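Local coordinates for putative glycosylhydrolase (Parabacteroides distasonis, PDB 3S5Q), which is a putative glycoside hydrolase with a concanavalin A-like lectin/glucanase fold that may hydrolyse sugar linkages, as its kinship with 3-keto-disaccharide hydrolases suggests, at residues S36-K41 and I193-K198; S52-V57 and G86-S91; P109-C114 and D172-P177. All coordinates share one frame; numbering follows the deposited sequence.

Contact 1 of 3, residues S36-K41 and I193-K198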
# COMPACT_ATOMS: atom_id res chain seq x y z
N SER A 36 -16.23 5.61 12.92
CA SER A 36 -15.72 5.27 14.25
C SER A 36 -14.29 4.72 14.15
O SER A 36 -13.58 4.61 15.16
CB SER A 36 -16.65 4.27 14.97
OG SER A 36 -16.40 2.92 14.60
N VAL A 37 -13.85 4.38 12.93
CA VAL A 37 -12.54 3.78 12.72
C VAL A 37 -11.55 4.77 12.14
O VAL A 37 -10.41 4.89 12.62
CB VAL A 37 -12.61 2.52 11.77
CG1 VAL A 37 -11.17 1.94 11.53
CG2 VAL A 37 -13.53 1.44 12.36
N TRP A 38 -11.96 5.47 11.10
CA TRP A 38 -11.05 6.37 10.41
C TRP A 38 -11.34 7.82 10.74
O TRP A 38 -12.50 8.25 10.69
CB TRP A 38 -11.14 6.16 8.89
CG TRP A 38 -10.59 4.85 8.51
CD1 TRP A 38 -11.25 3.66 8.51
CD2 TRP A 38 -9.26 4.56 8.07
NE1 TRP A 38 -10.43 2.65 8.13
CE2 TRP A 38 -9.21 3.18 7.80
CE3 TRP A 38 -8.11 5.35 7.85
CZ2 TRP A 38 -8.04 2.54 7.36
CZ3 TRP A 38 -6.94 4.72 7.40
CH2 TRP A 38 -6.93 3.31 7.15
N THR A 39 -10.29 8.57 11.06
CA THR A 39 -10.38 10.02 11.17
C THR A 39 -9.32 10.67 10.29
O THR A 39 -8.27 10.10 10.07
CB THR A 39 -10.18 10.49 12.60
OG1 THR A 39 -8.94 9.97 13.08
CG2 THR A 39 -11.37 10.02 13.53
N PHE A 40 -9.60 11.90 9.85
CA PHE A 40 -8.68 12.69 9.02
C PHE A 40 -8.59 14.01 9.76
O PHE A 40 -9.49 14.83 9.67
CB PHE A 40 -9.28 12.87 7.62
CG PHE A 40 -8.30 13.36 6.56
CD1 PHE A 40 -6.92 13.26 6.72
CD2 PHE A 40 -8.80 13.84 5.36
CE1 PHE A 40 -6.06 13.68 5.71
CE2 PHE A 40 -7.95 14.26 4.34
CZ PHE A 40 -6.58 14.18 4.51
N LYS A 41 -7.55 14.18 10.56
CA LYS A 41 -7.49 15.32 11.43
C LYS A 41 -6.07 15.88 11.32
O LYS A 41 -5.11 15.11 11.33
CB LYS A 41 -7.86 14.86 12.86
CG LYS A 41 -7.75 15.92 13.94
CD LYS A 41 -8.01 15.32 15.34
CE LYS A 41 -7.44 16.21 16.44
NZ LYS A 41 -7.51 15.57 17.79
N ILE A 193 -9.60 1.55 -4.66
CA ILE A 193 -8.35 1.63 -3.91
C ILE A 193 -8.73 1.73 -2.44
O ILE A 193 -9.67 2.42 -2.09
CB ILE A 193 -7.50 2.86 -4.32
CG1 ILE A 193 -6.94 2.72 -5.75
CG2 ILE A 193 -6.39 3.08 -3.29
CD1 ILE A 193 -6.26 3.97 -6.28
N GLY A 194 -7.99 1.02 -1.58
CA GLY A 194 -8.21 1.05 -0.14
C GLY A 194 -6.94 1.09 0.65
O GLY A 194 -5.87 0.68 0.17
N LEU A 195 -7.06 1.61 1.87
CA LEU A 195 -6.07 1.45 2.91
C LEU A 195 -6.60 0.48 3.98
O LEU A 195 -7.69 0.66 4.54
CB LEU A 195 -5.77 2.79 3.55
CG LEU A 195 -5.47 3.92 2.60
CD1 LEU A 195 -5.27 5.17 3.43
CD2 LEU A 195 -4.22 3.57 1.69
N GLN A 196 -5.82 -0.57 4.24
CA GLN A 196 -6.17 -1.50 5.30
C GLN A 196 -6.10 -0.70 6.60
O GLN A 196 -5.35 0.25 6.70
CB GLN A 196 -5.21 -2.70 5.33
CG GLN A 196 -5.71 -3.86 6.22
CD GLN A 196 -4.77 -5.08 6.31
OE1 GLN A 196 -3.71 -5.16 5.65
NE2 GLN A 196 -5.17 -6.06 7.13
N GLY A 197 -6.92 -1.06 7.57
CA GLY A 197 -6.81 -0.46 8.90
C GLY A 197 -5.68 -1.09 9.71
O GLY A 197 -4.72 -1.67 9.19
N LYS A 198 -5.82 -0.94 11.01
CA LYS A 198 -4.90 -1.42 12.03
C LYS A 198 -5.06 -2.96 12.20
O LYS A 198 -5.91 -3.42 12.98
CB LYS A 198 -5.32 -0.64 13.29
CG LYS A 198 -4.43 -0.63 14.50
CD LYS A 198 -5.27 -0.06 15.68
CE LYS A 198 -4.54 -0.06 17.03
NZ LYS A 198 -5.25 0.77 18.06

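Contact 2 of 3, residues S52-V57 and G86-S91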
# COMPACT_ATOMS: atom_id res chain seq x y z
N SER A 52 -11.14 -1.27 6.70
CA SER A 52 -10.44 -0.49 5.68
C SER A 52 -11.22 0.76 5.27
O SER A 52 -12.42 0.91 5.58
CB SER A 52 -10.14 -1.35 4.45
OG SER A 52 -11.34 -1.76 3.85
N ILE A 53 -10.52 1.67 4.59
CA ILE A 53 -11.12 2.85 3.97
C ILE A 53 -10.97 2.72 2.46
O ILE A 53 -9.89 2.35 1.97
CB ILE A 53 -10.57 4.22 4.51
CG1 ILE A 53 -11.28 5.41 3.87
CG2 ILE A 53 -9.10 4.41 4.31
CD1 ILE A 53 -11.10 6.69 4.65
N TRP A 54 -12.05 3.01 1.72
CA TRP A 54 -12.10 2.76 0.29
C TRP A 54 -12.52 3.98 -0.51
O TRP A 54 -13.32 4.80 -0.04
CB TRP A 54 -13.14 1.68 -0.03
CG TRP A 54 -12.91 0.39 0.62
CD1 TRP A 54 -13.55 -0.08 1.72
CD2 TRP A 54 -12.00 -0.64 0.20
NE1 TRP A 54 -13.10 -1.35 2.02
CE2 TRP A 54 -12.17 -1.73 1.09
CE3 TRP A 54 -11.10 -0.77 -0.87
CZ2 TRP A 54 -11.44 -2.90 0.98
CZ3 TRP A 54 -10.37 -1.95 -0.99
CH2 TRP A 54 -10.54 -3.00 -0.06
N THR A 55 -12.00 4.07 -1.72
CA THR A 55 -12.47 5.03 -2.68
C THR A 55 -13.89 4.61 -3.08
O THR A 55 -14.27 3.43 -2.95
CB THR A 55 -11.55 5.07 -3.92
OG1 THR A 55 -11.51 3.77 -4.55
CG2 THR A 55 -10.12 5.56 -3.55
N LYS A 56 -14.66 5.59 -3.53
CA LYS A 56 -15.98 5.34 -4.09
C LYS A 56 -15.97 5.12 -5.59
O LYS A 56 -16.99 4.70 -6.16
CB LYS A 56 -16.89 6.53 -3.76
CG LYS A 56 -17.42 6.50 -2.35
CD LYS A 56 -18.25 7.72 -2.05
CE LYS A 56 -19.17 7.48 -0.87
NZ LYS A 56 -19.89 8.72 -0.54
N VAL A 57 -14.85 5.42 -6.24
CA VAL A 57 -14.70 5.22 -7.69
C VAL A 57 -13.55 4.24 -7.90
O VAL A 57 -12.68 4.10 -7.06
CB VAL A 57 -14.48 6.59 -8.47
CG1 VAL A 57 -15.32 7.72 -7.87
CG2 VAL A 57 -13.06 7.02 -8.47
N GLY A 86 -16.55 -5.75 0.03
CA GLY A 86 -17.02 -6.68 1.07
C GLY A 86 -16.14 -7.91 1.22
O GLY A 86 -15.75 -8.32 2.32
N ASN A 87 -15.76 -8.47 0.09
CA ASN A 87 -14.98 -9.68 0.07
C ASN A 87 -13.62 -9.33 -0.52
O ASN A 87 -13.23 -9.93 -1.49
CB ASN A 87 -15.75 -10.72 -0.77
CG ASN A 87 -15.12 -12.08 -0.76
OD1 ASN A 87 -14.43 -12.43 0.18
ND2 ASN A 87 -15.35 -12.87 -1.83
N TRP A 88 -12.90 -8.36 0.06
CA TRP A 88 -11.73 -7.79 -0.61
C TRP A 88 -10.52 -8.73 -0.67
O TRP A 88 -9.71 -8.64 -1.58
CB TRP A 88 -11.30 -6.43 -0.01
CG TRP A 88 -10.76 -6.50 1.41
CD1 TRP A 88 -11.49 -6.49 2.55
CD2 TRP A 88 -9.40 -6.61 1.80
NE1 TRP A 88 -10.66 -6.58 3.65
CE2 TRP A 88 -9.37 -6.65 3.21
CE3 TRP A 88 -8.19 -6.67 1.10
CZ2 TRP A 88 -8.17 -6.76 3.93
CZ3 TRP A 88 -7.01 -6.77 1.80
CH2 TRP A 88 -7.00 -6.82 3.21
N ILE A 89 -10.40 -9.65 0.28
CA ILE A 89 -9.16 -10.43 0.36
C ILE A 89 -8.85 -11.18 -0.95
O ILE A 89 -7.77 -11.04 -1.47
CB ILE A 89 -9.13 -11.33 1.61
CG1 ILE A 89 -8.94 -10.45 2.87
CG2 ILE A 89 -7.98 -12.39 1.48
CD1 ILE A 89 -9.32 -11.15 4.21
N PRO A 90 -9.78 -11.99 -1.47
CA PRO A 90 -9.55 -12.69 -2.72
C PRO A 90 -9.89 -11.87 -3.95
O PRO A 90 -9.81 -12.41 -5.05
CB PRO A 90 -10.52 -13.86 -2.63
CG PRO A 90 -11.63 -13.30 -1.81
CD PRO A 90 -10.98 -12.52 -0.79
N SER A 91 -10.27 -10.60 -3.77
CA SER A 91 -10.78 -9.80 -4.85
C SER A 91 -9.95 -8.55 -5.03
O SER A 91 -10.47 -7.53 -5.48
CB SER A 91 -12.22 -9.37 -4.56
OG SER A 91 -13.01 -10.44 -4.09

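Contact 3 of 3, residues P109-C114 and D172-P177. With EDO (1,2-ethanediol), chain F.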
# COMPACT_ATOMS: atom_id res chain seq x y z
N PRO A 109 7.95 -15.11 5.73
CA PRO A 109 8.69 -14.97 4.46
C PRO A 109 8.91 -13.51 4.04
O PRO A 109 8.06 -12.64 4.35
CB PRO A 109 7.77 -15.69 3.44
CG PRO A 109 6.88 -16.52 4.21
CD PRO A 109 6.78 -15.98 5.61
N GLU A 110 10.04 -13.25 3.38
CA GLU A 110 10.34 -11.94 2.79
C GLU A 110 9.19 -11.36 1.96
O GLU A 110 8.98 -10.15 1.93
CB GLU A 110 11.60 -12.00 1.88
CG GLU A 110 12.90 -12.00 2.65
CD GLU A 110 14.16 -11.86 1.74
OE1 GLU A 110 14.04 -11.81 0.48
OE2 GLU A 110 15.28 -11.81 2.32
N TYR A 111 8.46 -12.22 1.25
CA TYR A 111 7.40 -11.73 0.34
C TYR A 111 6.06 -11.49 1.06
O TYR A 111 5.03 -11.26 0.42
CB TYR A 111 7.28 -12.60 -0.90
CG TYR A 111 7.01 -14.06 -0.66
CD1 TYR A 111 8.03 -14.96 -0.26
CD2 TYR A 111 5.72 -14.55 -0.82
CE1 TYR A 111 7.76 -16.34 -0.10
CE2 TYR A 111 5.45 -15.89 -0.63
CZ TYR A 111 6.45 -16.78 -0.29
OH TYR A 111 6.10 -18.08 -0.12
N TRP A 112 6.13 -11.52 2.40
CA TRP A 112 5.07 -11.02 3.30
C TRP A 112 5.39 -9.65 3.93
O TRP A 112 4.52 -9.05 4.55
CB TRP A 112 4.83 -12.01 4.44
CG TRP A 112 4.14 -13.36 4.06
CD1 TRP A 112 4.23 -14.06 2.85
CD2 TRP A 112 3.34 -14.16 4.92
NE1 TRP A 112 3.51 -15.23 2.93
CE2 TRP A 112 2.97 -15.32 4.19
CE3 TRP A 112 2.87 -14.00 6.23
CZ2 TRP A 112 2.16 -16.32 4.76
CZ3 TRP A 112 2.09 -15.00 6.79
CH2 TRP A 112 1.72 -16.13 6.03
N ARG A 113 6.61 -9.14 3.75
CA ARG A 113 7.07 -7.94 4.46
C ARG A 113 6.79 -6.63 3.71
O ARG A 113 6.27 -6.63 2.57
CB ARG A 113 8.56 -8.12 4.77
CG ARG A 113 8.87 -9.36 5.59
CD ARG A 113 10.35 -9.46 5.89
NE ARG A 113 10.71 -10.77 6.43
CZ ARG A 113 11.92 -11.32 6.38
NH1 ARG A 113 12.93 -10.66 5.81
NH2 ARG A 113 12.12 -12.52 6.90
N CYS A 114 7.11 -5.51 4.36
CA CYS A 114 6.80 -4.16 3.81
C CYS A 114 7.14 -3.94 2.34
O CYS A 114 8.25 -4.23 1.90
CB CYS A 114 7.52 -3.09 4.64
SG CYS A 114 6.73 -1.50 4.46
N ASP A 172 8.56 -18.54 -8.87
CA ASP A 172 9.77 -19.12 -8.24
C ASP A 172 9.58 -20.38 -7.40
O ASP A 172 10.53 -20.89 -6.79
CB ASP A 172 10.46 -18.07 -7.38
CG ASP A 172 9.74 -17.81 -6.04
OD1 ASP A 172 8.58 -18.22 -5.82
OD2 ASP A 172 10.35 -17.12 -5.22
N GLY A 173 8.36 -20.89 -7.38
CA GLY A 173 8.02 -22.15 -6.73
C GLY A 173 7.55 -22.05 -5.28
O GLY A 173 7.09 -23.05 -4.71
N THR A 174 7.66 -20.87 -4.70
CA THR A 174 7.22 -20.60 -3.37
C THR A 174 5.68 -20.51 -3.25
O THR A 174 4.97 -20.26 -4.20
CB THR A 174 7.87 -19.29 -2.82
OG1 THR A 174 7.41 -18.14 -3.55
CG2 THR A 174 9.41 -19.38 -2.83
N GLU A 175 5.20 -20.74 -2.03
CA GLU A 175 3.76 -20.80 -1.73
C GLU A 175 3.10 -19.45 -1.74
O GLU A 175 3.64 -18.47 -1.26
CB GLU A 175 3.52 -21.41 -0.32
CG GLU A 175 3.61 -22.95 -0.24
CD GLU A 175 2.53 -23.66 -1.02
OE1 GLU A 175 1.57 -22.99 -1.44
OE2 GLU A 175 2.62 -24.89 -1.21
N ILE A 176 1.89 -19.44 -2.27
CA ILE A 176 1.01 -18.30 -2.18
C ILE A 176 0.07 -18.60 -0.99
O ILE A 176 -0.32 -19.74 -0.81
CB ILE A 176 0.23 -18.10 -3.49
CG1 ILE A 176 1.23 -17.76 -4.62
CG2 ILE A 176 -0.88 -17.00 -3.33
CD1 ILE A 176 0.53 -17.56 -6.04
N PRO A 177 -0.22 -17.60 -0.14
CA PRO A 177 -1.15 -17.87 0.95
C PRO A 177 -2.46 -18.47 0.46
O PRO A 177 -2.98 -18.05 -0.59
CB PRO A 177 -1.35 -16.50 1.62
CG PRO A 177 -0.06 -15.76 1.32
CD PRO A 177 0.31 -16.22 -0.08
C1 EDO F . 9.42 -13.75 -9.05
O1 EDO F . 9.38 -13.31 -10.41
C2 EDO F . 8.64 -15.04 -9.04
O2 EDO F . 8.29 -15.59 -7.77
O HOH W 1 2.90 -17.62 1.35

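Contact 1 of 3, residues S36-K41 and I193-K198
With CG of Trp38 anti to its carbonyl carbon (chi1 -69°) and the indole plane turned nearly perpendicular to the plane through CA, CB and CG (chi2 84°), the benzo end of Trp38 reaches the backbone of 193-198, while Leu195, whose CB already points toward 36-41, presents that carbon to the indole. The apolar meeting is Trp38 CH2 against Leu195 CB at 3.8 Å. The remaining close approaches are to main chain. Trp38 CZ2 lies 3.4 Å from Leu195 O, which stands oblique to the ring, and 3.6 Å from Gly197 CA, also oblique. Gln196 O takes a different place, at the ring edge near its plane, with Trp38 CH2 3.5 Å away. Gly197 meets the ring through its CA, and the CB of Gln196 points away from the indole.

Beyond the two segments, Trp38 NE1 donates to Gln51 O, which fixes the rotation of the ring from its pyrrole side. Leu45, Phe206 and Ile53 touch both Trp38 and Leu195, so the pair belongs to the buried interior between the two antiparallel sheets. Gln196 O accepts a hydrogen bond from Ser76 OG. The chemistry is therefore mixed: on the backbone of 195-197 the C-H edge of the indole meets Gln196 O near the ring plane, with Leu195 O close but oblique, consistent with weak electrostatic attraction added to apolar burial.

Contact 2 of 3, residues S52-V57 and G86-S91
An offset edge-to-face tryptophan pair joins strand 53-55 of the five-stranded antiparallel sheet to the loop between strands 75-82 and 93-98. Trp54 supplies the edge and Trp88 the face. The evidence is the separation of 5.4 Å between the centroids of the six-membered ring of Trp54 and the five-membered ring of Trp88, with the ring planes inclined at 63°. The side chains cross at about a right angle, and CG of Trp88 lies in the plane of the Trp54 ring, beyond its benzo edge. The nearest atoms are Trp54 CH2 and Trp88 CB, 3.5 Å apart. On the neighbouring ring carbon, Trp54 CZ2 is 3.7 Å from Trp88 CG, so the benzo edge spans the root of the second indole.

CB of Trp88 points toward Trp54 from the backbone; chi1 of 67°, with CG between the backbone N and the carbonyl carbon, then sets the pyrrole part of the indole beside the Trp54 edge. Each ring also has a companion from its own segment: Ser52 CB lies 3.5 Å above the plane of the Trp54 ring, toward its rim, and Ile89 CG1 sits 3.8 Å above the centre of the Trp88 ring.

The loop is braced by Ser91 OG donating to Asn87 O at 2.7 Å and by the backbone bond from Ser91 N to Trp88 O. Val79 and Cys82 of strand 75-82 touch both indoles, while strand 53-55 is hydrogen-bonded through Trp54 to Asp32 of strand 31-32 and through Ile53 and Thr55 to strand 192-195.

Contact 3 of 3, residues P109-C114 and D172-P177
Tyr111 meets Thr174 and Glu175, and Trp112 meets Pro177, across two surface loops. In 172-177, Asp172 comes first: its OD1 accepts from Thr174 N, two residues on, at 3.0 Å, which defines an Asx turn; the N-H comes from above the carboxylate plane. The same OD1 receives Thr174 OG1 on its syn lone pair at 2.6 Å, while Asp172 N gives a weak bond to O2 of an ethanediol, probably from the crystallisation liquor. Gly173 carries the turn to Thr174, whose CB packs 3.4 Å from Tyr111 OH.

CG of Tyr111 sits between its backbone N and carbonyl carbon (chi1 57°), directing the phenol toward 174-175. Tyr111 OH donates to Glu175 O at 2.7 Å, in the carbonyl plane on a lone pair. A water also donates to Glu175 O and accepts from Trp112 NE1, so Tyr111 directly, and Trp112 through the water, converge on one carbonyl oxygen. Beyond Ile176, Pro177 CG lies 4.0 Å from Trp112 NE1, oblique to the indole.

In chain order, 109-114 belongs to the loop following strand 93-98 and preceding 135-143; 172-177 belongs to that following 154-160 and preceding 192-195, its Ile176 backbone hydrogen-bonded to Thr168.

Contacts 1 and 2 are neighbours, with centres 12 Å apart, and share the five-stranded sheet: strands 192-195 and 53-55 lie side by side, with Ile193 O 2.9 Å from Thr55 N in a probable hydrogen bond. Contact 3 is separate, its centre 26 Å from that of contact 1 and 22 Å from that of contact 2, and it touches neither. It lies across the chain's centre from contact 1. Along the chain, contact 2 closes before contact 3 opens, and both are nested within the loop closed by 36-41 and 193-198. Contacts 1 and 2 therefore tie adjacent strands to their surroundings, whereas contact 3 joins two surface loops elsewhere in the chain.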